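DNA damage response protein Rtt109, putative (Neosartorya fumigata, PDB 5ZB9) probably transfers the acetyl group of acetyl-CoA to a lysine of histone H3, an activity tied to DNA replication and the DNA damage response. Local coordinates at residues A[136-141]-A[317-322]; A[206-211]-A[235-240]; A[87-92]-A[132-137]; A[76-81]-A[118-123]. All blocks are in the same frame, centred on the assembly; numbering follows the deposited sequence.

All four interactions belong to one mixed sheet and helix 111-127, one of the helices packed on it. Along the sheet the strands run 71-82, 86-96, 133-140, 317-324, 202-208 and 235-236. Interaction 4 sets helix 111-127 on strand 71-82. Interaction 3 pairs 86-96 with 133-140, and its centre is about 9 Å from that of interaction 4. Interaction 1 adds 317-324 on the other side of 133-140, sharing Val136 and Ser137. Interaction 2 lies beyond it, about 21 Å from interaction 4 between centres. In sequence, interactions 3 and 4 interlock and precede interaction 2, whose segments both fall between those of interaction 1. The sheet thus joins distant parts of the chain near the CoA-binding residues.

Interaction 1 (A[136-141]-A[317-322]); sequences VSLFAR and GFLWLV
Ser137 and Trp320 meet on one face of the sheet. Ser137 OG comes to the indole obliquely, 3.2 Å from Trp320 CD1. One face of the indole carries the carbonyl carbon C of Phe318, 4.1 Å above the plane of the Trp320 ring and offset toward its rim. Tyr239 meets the same indole edge-to-face. On that same side Trp320 NE1 hydrogen-bonds to the acetyl oxygen of acetylated Lys264. Phe139 and Phe318 are the next pair on this side. Phe139 touches through CB, 3.6 Å from Phe318 CD1. Phe139 CG sits between its own backbone N and carbonyl carbon (chi1 67°), and the ring leads away from Phe318. Arg141 CG lies in plane at the edge of the Phe139 ring.

Ser137 OG, anti to its backbone N (chi1 -174°), donates to Leu319 O at 3.1 Å. The donor is tilted 22° from the carbonyl plane. Leu138 N bonds to the same Leu319 O at 3.2 Å, so two donors grip one acceptor. The shortest rungs are Leu321 N to Val136 O and Ala140 N to Gly317 O, both 2.7 Å.

On the other face Leu138 and Leu319 lie side by side, with Leu138 CG 4.1 Å from Leu319 CB. Helix 162-177 packs there, with Trp169 on Leu138 and Ile173 on Leu319. This is a regular antiparallel strand pair, buried in the mixed central sheet of the Rtt109 acetyltransferase fold.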
loop_
_atom_site.group_PDB
_atom_site.type_symbol
_atom_site.label_atom_id
_atom_site.label_comp_id
_atom_site.label_asym_id
_atom_site.label_seq_id
_atom_site.Cartn_x
_atom_site.Cartn_y
_atom_site.Cartn_z
ATOM N N VAL A 136 1.893 1.311 6.562
ATOM C CA VAL A 136 1.934 1.112 5.121
ATOM C C VAL A 136 1.773 -0.372 4.857
ATOM O O VAL A 136 2.451 -1.194 5.467
ATOM C CB VAL A 136 3.240 1.619 4.484
ATOM C CG1 VAL A 136 3.228 1.369 2.977
ATOM C CG2 VAL A 136 3.425 3.090 4.776
ATOM N N SER A 137 0.870 -0.717 3.952
ATOM C CA SER A 137 0.555 -2.108 3.733
ATOM C C SER A 137 0.328 -2.415 2.254
ATOM O O SER A 137 -0.044 -1.541 1.472
ATOM C CB SER A 137 -0.683 -2.494 4.557
ATOM O OG SER A 137 -0.950 -3.888 4.470
ATOM N N LEU A 138 0.548 -3.674 1.890
ATOM C CA LEU A 138 0.346 -4.143 0.523
ATOM C C LEU A 138 0.414 -5.662 0.493
ATOM O O LEU A 138 0.970 -6.278 1.401
ATOM C CB LEU A 138 1.402 -3.553 -0.421
ATOM C CG LEU A 138 2.858 -3.966 -0.164
ATOM C CD1 LEU A 138 3.247 -5.277 -0.881
ATOM C CD2 LEU A 138 3.809 -2.844 -0.541
ATOM N N PHE A 139 -0.130 -6.267 -0.554
ATOM C CA PHE A 139 0.139 -7.674 -0.808
ATOM C C PHE A 139 0.897 -7.770 -2.124
ATOM O O PHE A 139 0.661 -6.991 -3.037
ATOM C CB PHE A 139 -1.150 -8.515 -0.818
ATOM C CG PHE A 139 -2.084 -8.215 -1.957
ATOM C CD1 PHE A 139 -3.121 -7.305 -1.800
ATOM C CD2 PHE A 139 -1.952 -8.871 -3.179
ATOM C CE1 PHE A 139 -4.003 -7.038 -2.851
ATOM C CE2 PHE A 139 -2.829 -8.603 -4.235
ATOM C CZ PHE A 139 -3.850 -7.691 -4.067
ATOM N N ALA A 140 1.832 -8.705 -2.206
ATOM C CA ALA A 140 2.684 -8.809 -3.382
ATOM C C ALA A 140 2.446 -10.120 -4.104
ATOM O O ALA A 140 2.606 -11.189 -3.519
ATOM C CB ALA A 140 4.145 -8.683 -2.995
ATOM N N ARG A 141 2.055 -10.026 -5.372
ATOM C CA ARG A 141 1.890 -11.197 -6.228
ATOM C C ARG A 141 1.762 -10.762 -7.681
ATOM O O ARG A 141 1.219 -9.697 -7.969
ATOM C CB ARG A 141 0.668 -12.016 -5.812
ATOM C CG ARG A 141 -0.671 -11.343 -6.078
ATOM C CD ARG A 141 -1.816 -12.172 -5.504
ATOM N NE ARG A 141 -1.848 -13.494 -6.112
ATOM C CZ ARG A 141 -2.693 -13.856 -7.071
ATOM N NH1 ARG A 141 -3.594 -12.993 -7.519
ATOM N NH2 ARG A 141 -2.641 -15.084 -7.574
ATOM N N GLY A 317 2.976 -12.389 -0.853
ATOM C CA GLY A 317 3.541 -11.878 0.379
ATOM C C GLY A 317 2.672 -10.763 0.930
ATOM O O GLY A 317 2.153 -9.938 0.175
ATOM N N PHE A 318 2.508 -10.735 2.246
ATOM C CA PHE A 318 1.776 -9.660 2.887
ATOM C C PHE A 318 2.728 -8.822 3.712
ATOM O O PHE A 318 3.475 -9.339 4.539
ATOM C CB PHE A 318 0.645 -10.214 3.748
ATOM C CG PHE A 318 -0.302 -11.090 2.989
ATOM C CD1 PHE A 318 -1.290 -10.537 2.198
ATOM C CD2 PHE A 318 -0.192 -12.468 3.048
ATOM C CE1 PHE A 318 -2.158 -11.335 1.483
ATOM C CE2 PHE A 318 -1.067 -13.277 2.337
ATOM C CZ PHE A 318 -2.053 -12.704 1.552
ATOM N N LEU A 319 2.699 -7.519 3.476
ATOM C CA LEU A 319 3.653 -6.613 4.086
ATOM C C LEU A 319 2.976 -5.517 4.918
ATOM O O LEU A 319 2.019 -4.881 4.471
ATOM C CB LEU A 319 4.518 -5.998 2.996
ATOM C CG LEU A 319 5.719 -5.186 3.441
ATOM C CD1 LEU A 319 6.674 -6.115 4.143
ATOM C CD2 LEU A 319 6.396 -4.595 2.240
ATOM N N TRP A 320 3.467 -5.315 6.137
ATOM C CA TRP A 320 3.005 -4.215 6.971
ATOM C C TRP A 320 4.209 -3.456 7.494
ATOM O O TRP A 320 5.054 -4.019 8.189
ATOM C CB TRP A 320 2.141 -4.712 8.140
ATOM C CG TRP A 320 1.052 -5.637 7.715
ATOM C CD1 TRP A 320 -0.202 -5.292 7.291
ATOM C CD2 TRP A 320 1.119 -7.065 7.647
ATOM N NE1 TRP A 320 -0.917 -6.418 6.974
ATOM C CE2 TRP A 320 -0.132 -7.519 7.181
ATOM C CE3 TRP A 320 2.115 -8.003 7.937
ATOM C CZ2 TRP A 320 -0.413 -8.873 6.993
ATOM C CZ3 TRP A 320 1.832 -9.352 7.757
ATOM C CH2 TRP A 320 0.578 -9.772 7.288
ATOM N N LEU A 321 4.304 -2.185 7.130
ATOM C CA LEU A 321 5.287 -1.311 7.731
ATOM C C LEU A 321 4.583 -0.511 8.812
ATOM O O LEU A 321 3.694 0.292 8.515
ATOM C CB LEU A 321 5.918 -0.389 6.688
ATOM C CG LEU A 321 6.786 0.730 7.267
ATOM C CD1 LEU A 321 8.021 0.157 7.971
ATOM C CD2 LEU A 321 7.173 1.711 6.176
ATOM N N VAL A 322 4.944 -0.750 10.067
ATOM C CA VAL A 322 4.257 -0.072 11.167
ATOM C C VAL A 322 5.135 1.017 11.778
ATOM O O VAL A 322 6.224 0.742 12.312
ATOM C CB VAL A 322 3.819 -1.059 12.270
ATOM C CG1 VAL A 322 3.085 -0.325 13.383
ATOM C CG2 VAL A 322 2.939 -2.155 11.683
#

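Interaction 2 (A[206-211]-A[235-240]); sequences FLIVPG and WLNSYP
A beta-alpha-beta unit, made of strand 202-208, helix 214-218 and strand 235-236, is joined here by the parallel pairing of Phe206 with Leu236. Leu207 N donates to Leu236 O at 2.9 Å. On the face of Phe206 and Leu236 the two side chains lie side by side, with Phe206 CE2 3.7 Å from Leu236 CD1. Pro240 slides past the ring in the opposite direction. Its CB stands 3.6 Å from the centroid of the Phe206 ring, 8° off the normal, which makes a centred CH-pi contact. Ser238 OG lies in plane at the ring edge.

Past the short strand the chain makes an inverse gamma turn centred on Asn237. It then runs to Pro240, the N-cap of helix 241-244. Asn237 CG is anti to its backbone N (chi1 178°). Asn237 ND2 donates to Leu207 O at 2.8 Å, with that oxygen only 5° out of the amide plane. A water takes a second bond from Asn237 ND2, at 3.0 Å. The same water accepts from Val209 N at 2.8 Å, so it bridges the residue just after the strand to the turn.

Ile208 CD1 reaches the chain just past the turn, 3.7 Å from Tyr239 CB. The Tyr239 hydroxyl is bonded to Leu255 O.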
loop_
_atom_site.group_PDB
_atom_site.type_symbol
_atom_site.label_atom_id
_atom_site.label_comp_id
_atom_site.label_asym_id
_atom_site.label_seq_id
_atom_site.Cartn_x
_atom_site.Cartn_y
_atom_site.Cartn_z
ATOM N N PHE A 206 7.038 -5.784 8.769
ATOM C CA PHE A 206 6.569 -7.153 9.005
ATOM C C PHE A 206 6.192 -7.823 7.692
ATOM O O PHE A 206 5.505 -7.226 6.855
ATOM C CB PHE A 206 5.368 -7.162 9.960
ATOM C CG PHE A 206 5.658 -6.569 11.319
ATOM C CD1 PHE A 206 5.589 -5.198 11.525
ATOM C CD2 PHE A 206 5.992 -7.387 12.392
ATOM C CE1 PHE A 206 5.853 -4.656 12.769
ATOM C CE2 PHE A 206 6.259 -6.851 13.649
ATOM C CZ PHE A 206 6.189 -5.484 13.841
ATOM N N LEU A 207 6.648 -9.058 7.509
ATOM C CA LEU A 207 6.385 -9.786 6.281
ATOM C C LEU A 207 5.925 -11.202 6.571
ATOM O O LEU A 207 6.525 -11.902 7.381
ATOM C CB LEU A 207 7.630 -9.819 5.392
ATOM C CG LEU A 207 7.463 -10.670 4.128
ATOM C CD1 LEU A 207 6.495 -10.006 3.155
ATOM C CD2 LEU A 207 8.803 -10.998 3.456
ATOM N N ILE A 208 4.852 -11.615 5.907
ATOM C CA ILE A 208 4.400 -12.995 5.965
ATOM C C ILE A 208 4.172 -13.541 4.557
ATOM O O ILE A 208 3.475 -12.934 3.746
ATOM C CB ILE A 208 3.108 -13.136 6.784
ATOM C CG1 ILE A 208 3.420 -13.070 8.279
ATOM C CG2 ILE A 208 2.419 -14.459 6.477
ATOM C CD1 ILE A 208 2.204 -13.360 9.144
ATOM N N VAL A 209 4.781 -14.682 4.272
ATOM C CA VAL A 209 4.565 -15.376 3.016
ATOM C C VAL A 209 4.091 -16.782 3.324
ATOM O O VAL A 209 4.908 -17.675 3.524
ATOM C CB VAL A 209 5.849 -15.436 2.174
ATOM C CG1 VAL A 209 5.565 -16.024 0.799
ATOM C CG2 VAL A 209 6.469 -14.054 2.061
ATOM N N PRO A 210 2.766 -16.978 3.386
ATOM C CA PRO A 210 2.183 -18.280 3.751
ATOM C C PRO A 210 2.747 -19.405 2.891
ATOM O O PRO A 210 2.783 -19.269 1.665
ATOM C CB PRO A 210 0.684 -18.086 3.491
ATOM C CG PRO A 210 0.477 -16.602 3.547
ATOM C CD PRO A 210 1.738 -15.997 2.997
ATOM N N GLY A 211 3.202 -20.482 3.527
ATOM C CA GLY A 211 3.834 -21.580 2.818
ATOM C C GLY A 211 5.344 -21.569 2.994
ATOM O O GLY A 211 6.017 -22.565 2.742
ATOM N N TRP A 235 13.273 -6.032 10.127
ATOM C CA TRP A 235 12.370 -6.942 9.417
ATOM C C TRP A 235 12.019 -8.147 10.280
ATOM O O TRP A 235 12.897 -8.812 10.831
ATOM C CB TRP A 235 12.987 -7.400 8.095
ATOM C CG TRP A 235 13.049 -6.287 7.098
ATOM C CD1 TRP A 235 14.042 -5.364 6.964
ATOM C CD2 TRP A 235 12.056 -5.955 6.119
ATOM N NE1 TRP A 235 13.736 -4.483 5.956
ATOM C CE2 TRP A 235 12.524 -4.827 5.419
ATOM C CE3 TRP A 235 10.823 -6.510 5.762
ATOM C CZ2 TRP A 235 11.803 -4.239 4.379
ATOM C CZ3 TRP A 235 10.104 -5.923 4.726
ATOM C CH2 TRP A 235 10.597 -4.800 4.051
ATOM N N LEU A 236 10.727 -8.419 10.400
ATOM C CA LEU A 236 10.251 -9.537 11.203
ATOM C C LEU A 236 9.300 -10.387 10.390
ATOM O O LEU A 236 8.465 -9.860 9.658
ATOM C CB LEU A 236 9.554 -9.043 12.465
ATOM C CG LEU A 236 10.442 -8.462 13.558
ATOM C CD1 LEU A 236 9.598 -7.932 14.695
ATOM C CD2 LEU A 236 11.389 -9.523 14.052
ATOM N N ASN A 237 9.427 -11.703 10.525
ATOM C CA ASN A 237 8.506 -12.629 9.885
ATOM C C ASN A 237 7.302 -12.902 10.781
ATOM O O ASN A 237 7.180 -13.978 11.351
ATOM C CB ASN A 237 9.226 -13.937 9.530
ATOM C CG ASN A 237 8.305 -14.972 8.888
ATOM O OD1 ASN A 237 8.516 -16.176 9.040
ATOM N ND2 ASN A 237 7.276 -14.510 8.181
ATOM N N SER A 238 6.413 -11.926 10.907
ATOM C CA SER A 238 5.181 -12.134 11.661
ATOM C C SER A 238 4.133 -11.073 11.345
ATOM O O SER A 238 4.373 -10.161 10.560
ATOM C CB SER A 238 5.470 -12.154 13.167
ATOM O OG SER A 238 6.219 -11.017 13.553
ATOM N N TYR A 239 2.966 -11.213 11.962
ATOM C CA TYR A 239 1.883 -10.256 11.823
ATOM C C TYR A 239 1.775 -9.410 13.093
ATOM O O TYR A 239 1.612 -9.947 14.185
ATOM C CB TYR A 239 0.576 -10.990 11.541
ATOM C CG TYR A 239 -0.652 -10.105 11.489
ATOM C CD1 TYR A 239 -0.800 -9.148 10.498
ATOM C CD2 TYR A 239 -1.677 -10.255 12.412
ATOM C CE1 TYR A 239 -1.924 -8.353 10.443
ATOM C CE2 TYR A 239 -2.805 -9.464 12.362
ATOM C CZ TYR A 239 -2.924 -8.517 11.378
ATOM O OH TYR A 239 -4.043 -7.722 11.328
ATOM N N PRO A 240 1.868 -8.079 12.950
ATOM C CA PRO A 240 1.934 -7.159 14.092
ATOM C C PRO A 240 0.583 -6.984 14.777
ATOM O O PRO A 240 0.094 -5.857 14.873
ATOM C CB PRO A 240 2.390 -5.848 13.447
ATOM C CG PRO A 240 1.758 -5.901 12.081
ATOM C CD PRO A 240 1.849 -7.355 11.665
HETATM O O HOH W 1 6.186 -16.315 6.020
#

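Interaction 3 (A[87-92]-A[132-137]); sequences TTIFVS and VRLMVS
Ile89 and Met135 hold the tight middle of this parallel pair. Ile89 N donates to Met135 O at 2.6 Å, nearly straight (173°). Met135 N to Thr87 O, at 2.7 Å, and Ser137 N to Ile89 O, at 2.8 Å, complete the close rungs. On one face Thr87 and Leu134 cross obliquely, with Thr87 CG2 3.7 Å from Leu134 CD1. Ile89 also crosses Leu134, more loosely. Helix 111-127 packs on this face through Leu123 and Val124. On the other face Met135 bends at chi3 (78°), which sets CE 3.6 Å from Thr88 CG2. Phe90 stacks on Phe259 there.

The start of 132-137 is looser. Val132 is partly exposed, and its nearest approach is CG1 to Thr87 N, at 4.1 Å. A water donates to Val132 O and lies 3.3 Å from Thr87 OG1. That hydroxyl is also bonded to Arg129.

The strands belong to the beta-alpha-beta unit 86-96, 111-127 and 133-140. The pairing is set by backbone bonds, and the side chains add mainly apolar packing to it.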
loop_
_atom_site.group_PDB
_atom_site.type_symbol
_atom_site.label_atom_id
_atom_site.label_comp_id
_atom_site.label_asym_id
_atom_site.label_seq_id
_atom_site.Cartn_x
_atom_site.Cartn_y
_atom_site.Cartn_z
ATOM N N THR A 87 -3.822 5.283 10.920
ATOM C CA THR A 87 -3.747 5.649 9.508
ATOM C C THR A 87 -3.175 4.469 8.731
ATOM O O THR A 87 -2.125 3.930 9.090
ATOM C CB THR A 87 -2.863 6.884 9.248
ATOM O OG1 THR A 87 -3.351 8.003 9.990
ATOM C CG2 THR A 87 -2.862 7.233 7.758
ATOM N N THR A 88 -3.861 4.069 7.668
ATOM C CA THR A 88 -3.379 2.971 6.845
ATOM C C THR A 88 -3.171 3.410 5.412
ATOM O O THR A 88 -4.105 3.835 4.741
ATOM C CB THR A 88 -4.342 1.774 6.869
ATOM O OG1 THR A 88 -4.478 1.309 8.215
ATOM C CG2 THR A 88 -3.796 0.642 6.009
ATOM N N ILE A 89 -1.933 3.299 4.952
ATOM C CA ILE A 89 -1.607 3.577 3.569
ATOM C C ILE A 89 -1.452 2.263 2.787
ATOM O O ILE A 89 -0.478 1.525 2.959
ATOM C CB ILE A 89 -0.343 4.422 3.479
ATOM C CG1 ILE A 89 -0.560 5.742 4.235
ATOM C CG2 ILE A 89 0.016 4.699 2.035
ATOM C CD1 ILE A 89 0.618 6.674 4.167
ATOM N N PHE A 90 -2.438 1.973 1.940
ATOM C CA PHE A 90 -2.502 0.691 1.252
ATOM C C PHE A 90 -2.318 0.833 -0.247
ATOM O O PHE A 90 -3.006 1.628 -0.888
ATOM C CB PHE A 90 -3.841 -0.001 1.536
ATOM C CG PHE A 90 -4.056 -1.251 0.734
ATOM C CD1 PHE A 90 -3.365 -2.412 1.041
ATOM C CD2 PHE A 90 -4.947 -1.265 -0.326
ATOM C CE1 PHE A 90 -3.560 -3.574 0.298
ATOM C CE2 PHE A 90 -5.147 -2.420 -1.070
ATOM C CZ PHE A 90 -4.451 -3.576 -0.758
ATOM N N VAL A 91 -1.390 0.058 -0.802
ATOM C CA VAL A 91 -1.170 0.044 -2.245
ATOM C C VAL A 91 -2.181 -0.897 -2.894
ATOM O O VAL A 91 -2.193 -2.090 -2.597
ATOM C CB VAL A 91 0.257 -0.413 -2.602
ATOM C CG1 VAL A 91 0.494 -0.298 -4.103
ATOM C CG2 VAL A 91 1.284 0.387 -1.812
ATOM N N SER A 92 -3.034 -0.370 -3.764
ATOM C CA SER A 92 -4.065 -1.198 -4.368
ATOM C C SER A 92 -3.687 -1.628 -5.774
ATOM O O SER A 92 -4.066 -2.708 -6.215
ATOM C CB SER A 92 -5.404 -0.467 -4.388
ATOM O OG SER A 92 -5.286 0.785 -5.036
ATOM N N VAL A 132 -0.680 9.335 16.490
ATOM C CA VAL A 132 -1.458 8.272 15.856
ATOM C C VAL A 132 -0.593 7.317 15.034
ATOM O O VAL A 132 0.109 7.734 14.112
ATOM C CB VAL A 132 -2.550 8.852 14.946
ATOM C CG1 VAL A 132 -3.286 7.730 14.212
ATOM C CG2 VAL A 132 -3.515 9.703 15.761
ATOM N N ARG A 133 -0.649 6.035 15.381
ATOM C CA ARG A 133 0.048 4.991 14.637
ATOM C C ARG A 133 -0.300 5.025 13.142
ATOM O O ARG A 133 -1.465 5.210 12.768
ATOM C CB ARG A 133 -0.284 3.617 15.231
ATOM C CG ARG A 133 0.481 2.465 14.613
ATOM C CD ARG A 133 0.307 1.184 15.409
ATOM N NE ARG A 133 1.181 1.144 16.576
ATOM C CZ ARG A 133 0.762 0.953 17.823
ATOM N NH1 ARG A 133 -0.530 0.779 18.071
ATOM N NH2 ARG A 133 1.636 0.930 18.821
ATOM N N LEU A 134 0.718 4.879 12.293
ATOM C CA LEU A 134 0.522 4.840 10.845
ATOM C C LEU A 134 1.103 3.558 10.243
ATOM O O LEU A 134 2.201 3.121 10.604
ATOM C CB LEU A 134 1.154 6.060 10.176
ATOM C CG LEU A 134 0.919 6.189 8.666
ATOM C CD1 LEU A 134 0.792 7.647 8.292
ATOM C CD2 LEU A 134 2.027 5.531 7.839
ATOM N N MET A 135 0.364 2.969 9.310
ATOM C CA MET A 135 0.770 1.721 8.679
ATOM C C MET A 135 0.821 1.828 7.153
ATOM O O MET A 135 -0.087 2.382 6.527
ATOM C CB MET A 135 -0.185 0.601 9.085
ATOM C CG MET A 135 0.064 -0.699 8.365
ATOM S SD MET A 135 -0.890 -2.064 9.043
ATOM C CE MET A 135 -2.506 -1.742 8.347
ATOM N N VAL A 136 1.893 1.311 6.562
ATOM C CA VAL A 136 1.934 1.112 5.121
ATOM C C VAL A 136 1.773 -0.372 4.857
ATOM O O VAL A 136 2.451 -1.194 5.467
ATOM C CB VAL A 136 3.240 1.619 4.484
ATOM C CG1 VAL A 136 3.228 1.369 2.977
ATOM C CG2 VAL A 136 3.425 3.090 4.776
ATOM N N SER A 137 0.870 -0.717 3.952
ATOM C CA SER A 137 0.555 -2.108 3.733
ATOM C C SER A 137 0.328 -2.415 2.254
ATOM O O SER A 137 -0.044 -1.541 1.472
ATOM C CB SER A 137 -0.683 -2.494 4.557
ATOM O OG SER A 137 -0.950 -3.888 4.470
HETATM O O HOH W 2 -0.704 8.903 11.734
#

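Interaction 4 (A[76-81]-A[118-123]); sequences IEVLVY and AFLSFL
Phe119 CG is anti to its backbone N (chi1 -167°), which carries CG toward the strand; the ring then meets Ile76 and Val78. Val78 CG1 is likewise anti to its backbone N (chi1 -176°), and this methyl faces Leu123. The two Val78 methyls therefore serve different partners. CG2 takes the Phe119 ring, with Val78 CG2 3.6 Å from Phe119 CE2. CG1 takes Leu123, with Val78 CG1 3.6 Å from Leu123 CD1; these side chains meet tip to tip.

Ile76 CG2 is 3.6 Å from Phe119 CD2, and it comes to the ring obliquely, as Val78 CG2 does. Both side chains slide past Phe119 in the opposite direction. Leu123 CD1 also lies 3.9 Å above the plane of the Phe119 ring, offset toward the rim. Leu120 makes a lighter contact, with CD2 4.2 Å from Val78 CG2. Leu120 also touches Val172 and Ile173 of helix 162-177.

The segment axes of 76-81 and 118-123 cross at -21° and approach to 10.4 Å. This is helix-on-sheet packing in the acetyltransferase core. Ala94, a CoA-binding residue in another structure of this protein, has its side chain about 4 Å from that of Ile76. On the opposite side of the strand Glu77 forms a salt bridge with Lys93 and hydrogen bonds with Ser92 and Tyr424. The side chains that meet are all hydrocarbon. The contact is therefore held by close packing and the burial of hydrocarbon, without directional polar bonds between the two segments.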
loop_
_atom_site.group_PDB
_atom_site.type_symbol
_atom_site.label_atom_id
_atom_site.label_comp_id
_atom_site.label_asym_id
_atom_site.label_seq_id
_atom_site.Cartn_x
_atom_site.Cartn_y
_atom_site.Cartn_z
ATOM N N ILE A 76 0.419 3.955 -10.200
ATOM C CA ILE A 76 0.288 3.386 -8.869
ATOM C C ILE A 76 -0.880 4.016 -8.127
ATOM O O ILE A 76 -0.987 5.245 -8.034
ATOM C CB ILE A 76 1.604 3.536 -8.056
ATOM C CG1 ILE A 76 1.420 3.021 -6.637
ATOM C CG2 ILE A 76 2.116 4.979 -8.059
ATOM C CD1 ILE A 76 2.716 2.905 -5.887
ATOM N N GLU A 77 -1.783 3.165 -7.640
ATOM C CA GLU A 77 -2.900 3.635 -6.834
ATOM C C GLU A 77 -2.656 3.307 -5.375
ATOM O O GLU A 77 -2.254 2.198 -5.035
ATOM C CB GLU A 77 -4.226 3.026 -7.287
ATOM C CG GLU A 77 -5.424 3.570 -6.503
ATOM C CD GLU A 77 -6.761 2.994 -6.957
ATOM O OE1 GLU A 77 -7.641 3.782 -7.370
ATOM O OE2 GLU A 77 -6.940 1.759 -6.886
ATOM N N VAL A 78 -2.899 4.286 -4.514
ATOM C CA VAL A 78 -2.733 4.102 -3.084
ATOM C C VAL A 78 -3.970 4.579 -2.341
ATOM O O VAL A 78 -4.422 5.696 -2.560
ATOM C CB VAL A 78 -1.525 4.868 -2.558
ATOM C CG1 VAL A 78 -1.336 4.575 -1.093
ATOM C CG2 VAL A 78 -0.272 4.514 -3.357
ATOM N N LEU A 79 -4.515 3.731 -1.472
ATOM C CA LEU A 79 -5.668 4.102 -0.664
ATOM C C LEU A 79 -5.236 4.459 0.752
ATOM O O LEU A 79 -4.533 3.681 1.409
ATOM C CB LEU A 79 -6.687 2.966 -0.627
ATOM C CG LEU A 79 -7.002 2.281 -1.959
ATOM C CD1 LEU A 79 -7.935 1.095 -1.726
ATOM C CD2 LEU A 79 -7.602 3.261 -2.958
ATOM N N VAL A 80 -5.645 5.634 1.223
ATOM C CA VAL A 80 -5.344 6.042 2.590
ATOM C C VAL A 80 -6.597 5.935 3.440
ATOM O O VAL A 80 -7.584 6.620 3.188
ATOM C CB VAL A 80 -4.797 7.486 2.666
ATOM C CG1 VAL A 80 -4.382 7.824 4.093
ATOM C CG2 VAL A 80 -3.623 7.669 1.721
ATOM N N TYR A 81 -6.559 5.051 4.432
ATOM C CA TYR A 81 -7.656 4.888 5.383
ATOM C C TYR A 81 -7.343 5.616 6.680
ATOM O O TYR A 81 -6.189 5.679 7.100
ATOM C CB TYR A 81 -7.914 3.413 5.687
ATOM C CG TYR A 81 -8.265 2.555 4.493
ATOM C CD1 TYR A 81 -7.275 1.909 3.757
ATOM C CD2 TYR A 81 -9.585 2.364 4.115
ATOM C CE1 TYR A 81 -7.596 1.117 2.678
ATOM C CE2 TYR A 81 -9.914 1.573 3.031
ATOM C CZ TYR A 81 -8.919 0.953 2.318
ATOM O OH TYR A 81 -9.253 0.165 1.242
ATOM N N ALA A 118 9.206 7.081 -3.445
ATOM C CA ALA A 118 8.979 8.509 -3.276
ATOM C C ALA A 118 7.510 8.827 -3.043
ATOM O O ALA A 118 7.181 9.632 -2.179
ATOM C CB ALA A 118 9.499 9.271 -4.493
ATOM N N PHE A 119 6.632 8.196 -3.816
ATOM C CA PHE A 119 5.188 8.401 -3.672
ATOM C C PHE A 119 4.683 7.958 -2.289
ATOM O O PHE A 119 3.960 8.699 -1.622
ATOM C CB PHE A 119 4.433 7.665 -4.788
ATOM C CG PHE A 119 2.984 8.061 -4.917
ATOM C CD1 PHE A 119 2.605 9.395 -4.875
ATOM C CD2 PHE A 119 2.001 7.095 -5.101
ATOM C CE1 PHE A 119 1.263 9.757 -5.001
ATOM C CE2 PHE A 119 0.667 7.446 -5.225
ATOM C CZ PHE A 119 0.296 8.778 -5.174
ATOM N N LEU A 120 5.073 6.763 -1.854
ATOM C CA LEU A 120 4.712 6.281 -0.520
ATOM C C LEU A 120 5.289 7.177 0.579
ATOM O O LEU A 120 4.577 7.560 1.507
ATOM C CB LEU A 120 5.181 4.841 -0.327
ATOM C CG LEU A 120 4.441 3.786 -1.159
ATOM C CD1 LEU A 120 5.024 2.401 -0.957
ATOM C CD2 LEU A 120 2.961 3.784 -0.801
ATOM N N SER A 121 6.573 7.510 0.466
ATOM C CA SER A 121 7.216 8.451 1.382
ATOM C C SER A 121 6.417 9.740 1.496
ATOM O O SER A 121 6.149 10.233 2.592
ATOM C CB SER A 121 8.635 8.784 0.914
ATOM O OG SER A 121 9.596 8.271 1.813
ATOM N N PHE A 122 6.038 10.274 0.341
ATOM C CA PHE A 122 5.250 11.493 0.266
ATOM C C PHE A 122 3.939 11.367 1.028
ATOM O O PHE A 122 3.592 12.246 1.813
ATOM C CB PHE A 122 4.983 11.844 -1.197
ATOM C CG PHE A 122 4.030 12.980 -1.382
ATOM C CD1 PHE A 122 4.435 14.286 -1.158
ATOM C CD2 PHE A 122 2.733 12.751 -1.796
ATOM C CE1 PHE A 122 3.562 15.337 -1.332
ATOM C CE2 PHE A 122 1.859 13.802 -1.972
ATOM C CZ PHE A 122 2.278 15.095 -1.739
ATOM N N LEU A 123 3.216 10.270 0.809
ATOM C CA LEU A 123 1.912 10.095 1.439
ATOM C C LEU A 123 2.052 9.884 2.948
ATOM O O LEU A 123 1.176 10.279 3.715
ATOM C CB LEU A 123 1.154 8.926 0.798
ATOM C CG LEU A 123 0.841 9.085 -0.697
ATOM C CD1 LEU A 123 0.284 7.797 -1.296
ATOM C CD2 LEU A 123 -0.111 10.259 -0.952
#